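Local coordinates for protein DNA-3-methyladenine glycosidase II, putative (PDB 2YG9) that is a putative DNA glycosidase of the mainly helical HhH-GPD superfamily of base excision DNA repair proteins, at residues 59-71 against 80-94. Sequence-based numbering, arbitrary orientation.
Sequences PDPFGRLVRSVAG and QAIYGRLEGLPGGVV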
ATOM      1  N   PRO A  59      -9.223   4.970   9.090  1.00 13.52           N
ATOM      2  CA  PRO A  59     -10.527   5.595   9.097  1.00 13.69           C
ATOM      3  C   PRO A  59     -10.624   6.761   8.072  1.00 14.58           C
ATOM      4  O   PRO A  59     -11.722   7.329   7.883  1.00 15.05           O
ATOM      5  CB  PRO A  59     -10.622   6.131  10.504  1.00 14.02           C
ATOM      6  CG  PRO A  59      -9.262   6.378  10.931  1.00 14.95           C
ATOM      7  CD  PRO A  59      -8.384   5.413  10.210  1.00 13.75           C
ATOM      8  N   ASP A  60      -9.487   7.116   7.456  1.00 13.31           N
ATOM      9  CA  ASP A  60      -9.386   8.242   6.513  1.00 12.28           C
ATOM     10  C   ASP A  60      -8.591   7.845   5.259  1.00 10.86           C
ATOM     11  O   ASP A  60      -7.443   8.254   5.062  1.00 10.26           O
ATOM     12  CB  ASP A  60      -8.700   9.424   7.186  1.00 12.39           C
ATOM     13  CG  ASP A  60      -8.628  10.677   6.282  1.00 13.77           C
ATOM     14  OD1 ASP A  60      -9.398  10.756   5.279  1.00 11.94           O
ATOM     15  OD2 ASP A  60      -7.789  11.568   6.615  1.00 17.48           O
ATOM     16  N   PRO A  61      -9.199   7.024   4.414  1.00 11.44           N
ATOM     17  CA  PRO A  61      -8.553   6.592   3.174  1.00 11.03           C
ATOM     18  C   PRO A  61      -8.010   7.741   2.294  1.00 10.62           C
ATOM     19  O   PRO A  61      -6.864   7.670   1.783  1.00 10.80           O
ATOM     20  CB  PRO A  61      -9.677   5.833   2.474  1.00 10.61           C
ATOM     21  CG  PRO A  61     -10.486   5.328   3.563  1.00 13.16           C
ATOM     22  CD  PRO A  61     -10.520   6.385   4.578  1.00 12.18           C
ATOM     23  N   PHE A  62      -8.844   8.764   2.091  1.00  9.60           N
ATOM     24  CA  PHE A  62      -8.440   9.911   1.295  1.00  9.49           C
ATOM     25  C   PHE A  62      -7.126  10.536   1.791  1.00  8.33           C
ATOM     26  O   PHE A  62      -6.170  10.664   1.045  1.00  8.64           O
ATOM     27  CB  PHE A  62      -9.544  10.967   1.179  1.00  9.20           C
ATOM     28  CG  PHE A  62      -9.116  12.147   0.388  1.00  9.11           C
ATOM     29  CD1 PHE A  62      -9.055  12.063  -0.981  1.00  9.18           C
ATOM     30  CD2 PHE A  62      -8.653  13.299   1.015  1.00  9.78           C
ATOM     31  CE1 PHE A  62      -8.610  13.144  -1.742  1.00 10.41           C
ATOM     32  CE2 PHE A  62      -8.219  14.395   0.277  1.00  9.83           C
ATOM     33  CZ  PHE A  62      -8.172  14.302  -1.114  1.00  9.70           C
ATOM     34  N   GLY A  63      -7.091  10.918   3.055  1.00  9.00           N
ATOM     35  CA  GLY A  63      -5.912  11.451   3.684  1.00  8.33           C
ATOM     36  C   GLY A  63      -4.716  10.515   3.588  1.00  8.66           C
ATOM     37  O   GLY A  63      -3.615  10.971   3.321  1.00  7.81           O
ATOM     38  N   ARG A  64      -4.915   9.209   3.803  1.00  8.37           N
ATOM     39  CA  ARG A  64      -3.802   8.271   3.648  1.00  8.34           C
ATOM     40  C   ARG A  64      -3.307   8.176   2.220  1.00  8.51           C
ATOM     41  O   ARG A  64      -2.103   8.002   2.018  1.00  9.46           O
ATOM     42  CB  ARG A  64      -4.123   6.884   4.156  1.00  8.28           C
ATOM     43  CG  ARG A  64      -4.144   6.753   5.713  1.00  9.70           C
ATOM     44  CD  ARG A  64      -2.763   6.868   6.339  1.00 14.73           C
ATOM     45  NE  ARG A  64      -1.887   5.769   5.915  1.00 16.51           N
ATOM     46  CZ  ARG A  64      -1.948   4.514   6.379  1.00 16.46           C
ATOM     47  NH1 ARG A  64      -2.803   4.166   7.313  1.00 14.61           N
ATOM     48  NH2 ARG A  64      -1.122   3.601   5.902  1.00 18.65           N
ATOM     49  N   LEU A  65      -4.226   8.292   1.264  1.00  7.81           N
ATOM     50  CA  LEU A  65      -3.868   8.356  -0.153  1.00  7.92           C
ATOM     51  C   LEU A  65      -2.970   9.558  -0.396  1.00  7.39           C
ATOM     52  O   LEU A  65      -1.902   9.423  -1.002  1.00  7.63           O
ATOM     53  CB  LEU A  65      -5.084   8.366  -1.089  1.00  7.13           C
ATOM     54  CG  LEU A  65      -4.666   8.333  -2.584  1.00  7.89           C
ATOM     55  CD1 LEU A  65      -3.772   7.130  -2.927  1.00  7.58           C
ATOM     56  CD2 LEU A  65      -5.894   8.394  -3.433  1.00  8.21           C
ATOM     57  N   VAL A  66      -3.387  10.709   0.110  1.00  6.77           N
ATOM     58  CA  VAL A  66      -2.651  11.958  -0.068  1.00  7.41           C
ATOM     59  C   VAL A  66      -1.292  11.858   0.616  1.00  7.13           C
ATOM     60  O   VAL A  66      -0.299  12.233   0.025  1.00  6.59           O
ATOM     61  CB  VAL A  66      -3.449  13.192   0.456  1.00  8.08           C
ATOM     62  CG1 VAL A  66      -2.525  14.412   0.567  1.00  6.72           C
ATOM     63  CG2 VAL A  66      -4.646  13.468  -0.442  1.00  2.83           C
ATOM     64  N   ARG A  67      -1.250  11.261   1.818  1.00  7.27           N
ATOM     65  CA  ARG A  67       0.039  11.031   2.511  1.00  8.70           C
ATOM     66  C   ARG A  67       0.998  10.199   1.652  1.00  8.48           C
ATOM     67  O   ARG A  67       2.155  10.541   1.520  1.00 10.27           O
ATOM     68  CB  ARG A  67      -0.140  10.316   3.861  1.00  7.46           C
ATOM     69  CG  ARG A  67       1.126  10.373   4.729  1.00  8.92           C
ATOM     70  CD  ARG A  67       1.025   9.481   5.931  1.00 12.20           C
ATOM     71  NE  ARG A  67       0.242  10.081   7.012  1.00 14.02           N
ATOM     72  CZ  ARG A  67       0.732  10.897   7.955  1.00 16.16           C
ATOM     73  NH1 ARG A  67       2.012  11.286   7.965  1.00 19.00           N
ATOM     74  NH2 ARG A  67      -0.085  11.362   8.899  1.00 18.01           N
ATOM     75  N   SER A  68       0.481   9.119   1.086  1.00  9.35           N
ATOM     76  CA  SER A  68       1.283   8.199   0.282  1.00 10.49           C
ATOM     77  C   SER A  68       1.901   8.943  -0.919  1.00 10.41           C
ATOM     78  O   SER A  68       3.127   8.909  -1.142  1.00  9.84           O
ATOM     79  CB  SER A  68       0.403   7.021  -0.170  1.00 10.62           C
ATOM     80  OG  SER A  68       1.000   6.319  -1.255  1.00 17.58           O
ATOM     81  N   VAL A  69       1.041   9.651  -1.648  1.00 10.00           N
ATOM     82  CA  VAL A  69       1.433  10.382  -2.836  1.00  9.62           C
ATOM     83  C   VAL A  69       2.493  11.435  -2.499  1.00 10.36           C
ATOM     84  O   VAL A  69       3.557  11.499  -3.122  1.00 10.53           O
ATOM     85  CB  VAL A  69       0.196  11.047  -3.496  1.00  9.10           C
ATOM     86  CG1 VAL A  69       0.596  12.026  -4.586  1.00  5.63           C
ATOM     87  CG2 VAL A  69      -0.739   9.973  -4.032  1.00  5.33           C
ATOM     88  N   ALA A  70       2.183  12.254  -1.515  1.00 10.57           N
ATOM     89  CA  ALA A  70       3.077  13.318  -1.069  1.00 10.80           C
ATOM     90  C   ALA A  70       4.436  12.827  -0.625  1.00 11.27           C
ATOM     91  O   ALA A  70       5.430  13.477  -0.907  1.00 10.51           O
ATOM     92  CB  ALA A  70       2.436  14.113   0.035  1.00 10.80           C
ATOM     93  N   GLY A  71       4.476  11.687   0.060  1.00 11.43           N
ATOM     94  CA  GLY A  71       5.711  11.131   0.557  1.00 11.94           C
ATOM     95  C   GLY A  71       6.616  10.408  -0.432  1.00 12.40           C
ATOM     96  O   GLY A  71       7.728  10.103  -0.075  1.00 10.22           O
ATOM     97  N   GLN A  80       6.948  13.230   6.329  1.00 16.44           N
ATOM     98  CA  GLN A  80       6.128  13.660   7.453  1.00 16.23           C
ATOM     99  C   GLN A  80       5.895  15.161   7.456  1.00 15.59           C
ATOM    100  O   GLN A  80       4.762  15.598   7.614  1.00 15.48           O
ATOM    101  CB  GLN A  80       6.670  13.182   8.824  1.00 16.84           C
ATOM    102  CG  GLN A  80       5.801  13.649  10.040  1.00 18.58           C
ATOM    103  CD  GLN A  80       4.279  13.328   9.936  1.00 23.43           C
ATOM    104  OE1 GLN A  80       3.871  12.163  10.041  1.00 26.83           O
ATOM    105  NE2 GLN A  80       3.441  14.379   9.761  1.00 23.14           N
ATOM    106  N   ALA A  81       6.975  15.915   7.287  1.00 15.28           N
ATOM    107  CA  ALA A  81       6.976  17.378   7.209  1.00 14.68           C
ATOM    108  C   ALA A  81       5.986  17.931   6.201  1.00 14.26           C
ATOM    109  O   ALA A  81       5.209  18.850   6.507  1.00 12.98           O
ATOM    110  CB  ALA A  81       8.382  17.866   6.842  1.00 14.66           C
ATOM    111  N   ILE A  82       6.066  17.415   4.973  1.00 13.84           N
ATOM    112  CA  ILE A  82       5.232  17.895   3.878  1.00 13.68           C
ATOM    113  C   ILE A  82       3.758  17.546   4.111  1.00 13.82           C
ATOM    114  O   ILE A  82       2.880  18.352   3.821  1.00 14.19           O
ATOM    115  CB  ILE A  82       5.722  17.349   2.503  1.00 13.62           C
ATOM    116  CG1 ILE A  82       5.102  18.159   1.364  1.00 15.00           C
ATOM    117  CG2 ILE A  82       5.436  15.859   2.348  1.00 14.22           C
ATOM    118  CD1 ILE A  82       5.872  18.054   0.068  1.00 12.50           C
ATOM    119  N   TYR A  83       3.490  16.373   4.670  1.00 13.57           N
ATOM    120  CA  TYR A  83       2.118  16.004   5.005  1.00 13.69           C
ATOM    121  C   TYR A  83       1.569  16.947   6.096  1.00 13.57           C
ATOM    122  O   TYR A  83       0.426  17.346   6.046  1.00 13.11           O
ATOM    123  CB  TYR A  83       1.977  14.531   5.443  1.00 13.97           C
ATOM    124  CG  TYR A  83       0.515  14.136   5.542  1.00 13.01           C
ATOM    125  CD1 TYR A  83      -0.252  14.019   4.395  1.00 11.90           C
ATOM    126  CD2 TYR A  83      -0.111  13.972   6.763  1.00 11.71           C
ATOM    127  CE1 TYR A  83      -1.589  13.721   4.462  1.00 13.66           C
ATOM    128  CE2 TYR A  83      -1.482  13.659   6.834  1.00 12.30           C
ATOM    129  CZ  TYR A  83      -2.200  13.535   5.677  1.00 11.55           C
ATOM    130  OH  TYR A  83      -3.548  13.251   5.695  1.00 13.52           O
ATOM    131  N   GLY A  84       2.423  17.324   7.044  1.00 14.18           N
ATOM    132  CA  GLY A  84       2.058  18.282   8.076  1.00 13.82           C
ATOM    133  C   GLY A  84       1.765  19.633   7.486  1.00 13.92           C
ATOM    134  O   GLY A  84       0.860  20.308   7.926  1.00 15.92           O
ATOM    135  N   ARG A  85       2.507  20.039   6.469  1.00 13.55           N
ATOM    136  CA  ARG A  85       2.182  21.308   5.765  1.00 13.31           C
ATOM    137  C   ARG A  85       0.843  21.264   5.001  1.00 13.42           C
ATOM    138  O   ARG A  85       0.102  22.265   4.946  1.00 13.07           O
ATOM    139  CB  ARG A  85       3.314  21.731   4.854  1.00 12.66           C
ATOM    140  CG  ARG A  85       4.554  22.021   5.623  1.00 14.46           C
ATOM    141  CD  ARG A  85       5.590  22.757   4.793  1.00 15.15           C
ATOM    142  NE  ARG A  85       6.189  21.889   3.793  1.00 16.66           N
ATOM    143  CZ  ARG A  85       7.208  21.076   4.016  1.00 17.33           C
ATOM    144  NH1 ARG A  85       7.735  20.982   5.229  1.00 18.26           N
ATOM    145  NH2 ARG A  85       7.713  20.367   3.012  1.00 17.27           N
ATOM    146  N   LEU A  86       0.514  20.101   4.443  1.00 12.78           N
ATOM    147  CA  LEU A  86      -0.802  19.884   3.852  1.00 12.46           C
ATOM    148  C   LEU A  86      -1.915  20.009   4.886  1.00 12.51           C
ATOM    149  O   LEU A  86      -2.918  20.703   4.650  1.00 12.77           O
ATOM    150  CB  LEU A  86      -0.869  18.523   3.119  1.00 11.59           C
ATOM    151  CG  LEU A  86      -0.031  18.487   1.819  1.00  8.89           C
ATOM    152  CD1 LEU A  86       0.064  17.078   1.333  1.00 11.51           C
ATOM    153  CD2 LEU A  86      -0.534  19.443   0.695  1.00 11.13           C
ATOM    154  N   GLU A  87      -1.737  19.319   6.010  1.00 13.44           N
ATOM    155  CA  GLU A  87      -2.624  19.416   7.180  1.00 14.92           C
ATOM    156  C   GLU A  87      -2.830  20.845   7.661  1.00 14.46           C
ATOM    157  O   GLU A  87      -3.855  21.167   8.219  1.00 14.58           O
ATOM    158  CB  GLU A  87      -2.076  18.574   8.352  1.00 14.64           C
ATOM    159  CG  GLU A  87      -2.194  17.069   8.131  1.00 17.66           C
ATOM    160  CD  GLU A  87      -1.724  16.259   9.329  1.00 17.93           C
ATOM    161  OE1 GLU A  87      -0.589  16.478   9.781  1.00 27.50           O
ATOM    162  OE2 GLU A  87      -2.479  15.410   9.811  1.00 21.07           O
ATOM    163  N   GLY A  88      -1.854  21.693   7.406  1.00 15.02           N
ATOM    164  CA  GLY A  88      -1.868  23.068   7.861  1.00 15.51           C
ATOM    165  C   GLY A  88      -2.539  24.021   6.906  1.00 15.54           C
ATOM    166  O   GLY A  88      -2.810  25.163   7.253  1.00 17.21           O
ATOM    167  N   LEU A  89      -2.825  23.558   5.699  1.00 15.49           N
ATOM    168  CA  LEU A  89      -3.614  24.355   4.772  1.00 14.84           C
ATOM    169  C   LEU A  89      -5.021  24.489   5.328  1.00 14.47           C
ATOM    170  O   LEU A  89      -5.483  23.621   6.113  1.00 14.55           O
ATOM    171  CB  LEU A  89      -3.662  23.703   3.384  1.00 14.09           C
ATOM    172  CG  LEU A  89      -2.349  23.606   2.603  1.00 12.89           C
ATOM    173  CD1 LEU A  89      -2.542  22.709   1.383  1.00 10.61           C
ATOM    174  CD2 LEU A  89      -1.880  24.989   2.210  1.00 10.68           C
ATOM    175  N   PRO A  90      -5.718  25.568   4.928  1.00 15.05           N
ATOM    176  CA  PRO A  90      -7.092  25.788   5.359  1.00 15.20           C
ATOM    177  C   PRO A  90      -8.013  24.607   5.041  1.00 15.42           C
ATOM    178  O   PRO A  90      -8.111  24.202   3.884  1.00 15.22           O
ATOM    179  CB  PRO A  90      -7.514  27.014   4.535  1.00 15.32           C
ATOM    180  CG  PRO A  90      -6.279  27.721   4.249  1.00 15.94           C
ATOM    181  CD  PRO A  90      -5.257  26.660   4.044  1.00 15.18           C
ATOM    182  N   GLY A  91      -8.647  24.049   6.073  1.00 15.03           N
ATOM    183  CA  GLY A  91      -9.539  22.889   5.921  1.00 14.57           C
ATOM    184  C   GLY A  91      -8.836  21.534   5.992  1.00 13.96           C
ATOM    185  O   GLY A  91      -9.476  20.500   5.978  1.00 13.27           O
ATOM    186  N   GLY A  92      -7.513  21.539   6.052  1.00 13.68           N
ATOM    187  CA  GLY A  92      -6.762  20.307   6.113  1.00 13.44           C
ATOM    188  C   GLY A  92      -6.849  19.415   4.890  1.00 13.12           C
ATOM    189  O   GLY A  92      -7.127  19.854   3.756  1.00 11.97           O
ATOM    190  N   VAL A  93      -6.577  18.143   5.139  1.00 12.77           N
ATOM    191  CA  VAL A  93      -6.481  17.138   4.073  1.00 11.95           C
ATOM    192  C   VAL A  93      -7.843  16.479   3.908  1.00 11.05           C
ATOM    193  O   VAL A  93      -8.110  15.358   4.343  1.00  9.98           O
ATOM    194  CB  VAL A  93      -5.331  16.141   4.295  1.00 11.95           C
ATOM    195  CG1 VAL A  93      -5.216  15.184   3.085  1.00 10.68           C
ATOM    196  CG2 VAL A  93      -4.025  16.908   4.537  1.00  9.85           C
ATOM    197  N   VAL A  94      -8.702  17.246   3.244  1.00 10.75           N
ATOM    198  CA  VAL A  94     -10.079  16.902   3.004  1.00 10.97           C
ATOM    199  C   VAL A  94     -10.341  17.336   1.561  1.00 10.61           C
ATOM    200  O   VAL A  94      -9.884  18.421   1.163  1.00 11.24           O
ATOM    201  CB  VAL A  94     -10.990  17.669   4.011  1.00 10.71           C
ATOM    202  CG1 VAL A  94     -12.413  17.381   3.717  1.00 12.62           C
ATOM    203  CG2 VAL A  94     -10.637  17.278   5.494  1.00 10.22           C
TER
HETATM  204  O   HOH W   1      -9.970  13.293   4.356  1.00 18.53           O
HETATM  205  O   HOH W   2      -7.581  14.120   6.694  1.00 25.24           O
HETATM  206  O   HOH W   3       0.614  14.115  10.565  1.00 29.62           O
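Gln80 opens the contact by giving OE1 to NH1 of Arg67, a hydrogen bond of 2.9 Å bent to 143° at the hydrogen. The donor stands above the carbonyl plane of the amide, whose own plane is turned well away from that of the guanidinium. A water then links Gln80 NE2, Arg67 NH2 and, two turns further on, Glu87 OE1, so that the polar side of the contact is tied together from both segments. Ile82, facing the apolar side, sets CG2 against the CB of Ala70.

Tyr83 offers the example of an aromatic ring crossed by the base and the guanidinium of an arginine. The Arg67 chain leaves its backbone with CG anti to N and bends at chi3 (-80°), a course that carries it across one face of the ring: Arg67 CB lies 4.0 Å from the ring centroid in a CH-pi contact, while Tyr83 CD2 sits over the centre of the guanidinium, 3.4 Å from Arg67 CZ. The two planes are tilted by 37°, not stacked flat. Beyond the ring, Tyr83 OH comes 3.3 Å from Gly63 O.

Leu86 sets CD1 against both Val66 CG1 and Ala70 CB. After the type II turn from Leu89 to Gly92, Val93 re-enters the interface and meets Val66 tip to tip, Val93 CG1 3.7 Å from Val66 CB. Its carbonyl O lies at the edge of the Phe62 ring; one water links it to OD1 of Asp60, the N-cap of helix 61-71, and a second to OD2. Phe62 CE2 closes the contact against Val94 C.

Segments 61-71 and 80-87, the latter part of helix 76-87, run with 133° between their N-to-C directions in a mainly helical, strand-free chain; helix 113-127 and helix 95-98 cover Phe62, whereas helix 156-166 packs on Pro61 and Leu65.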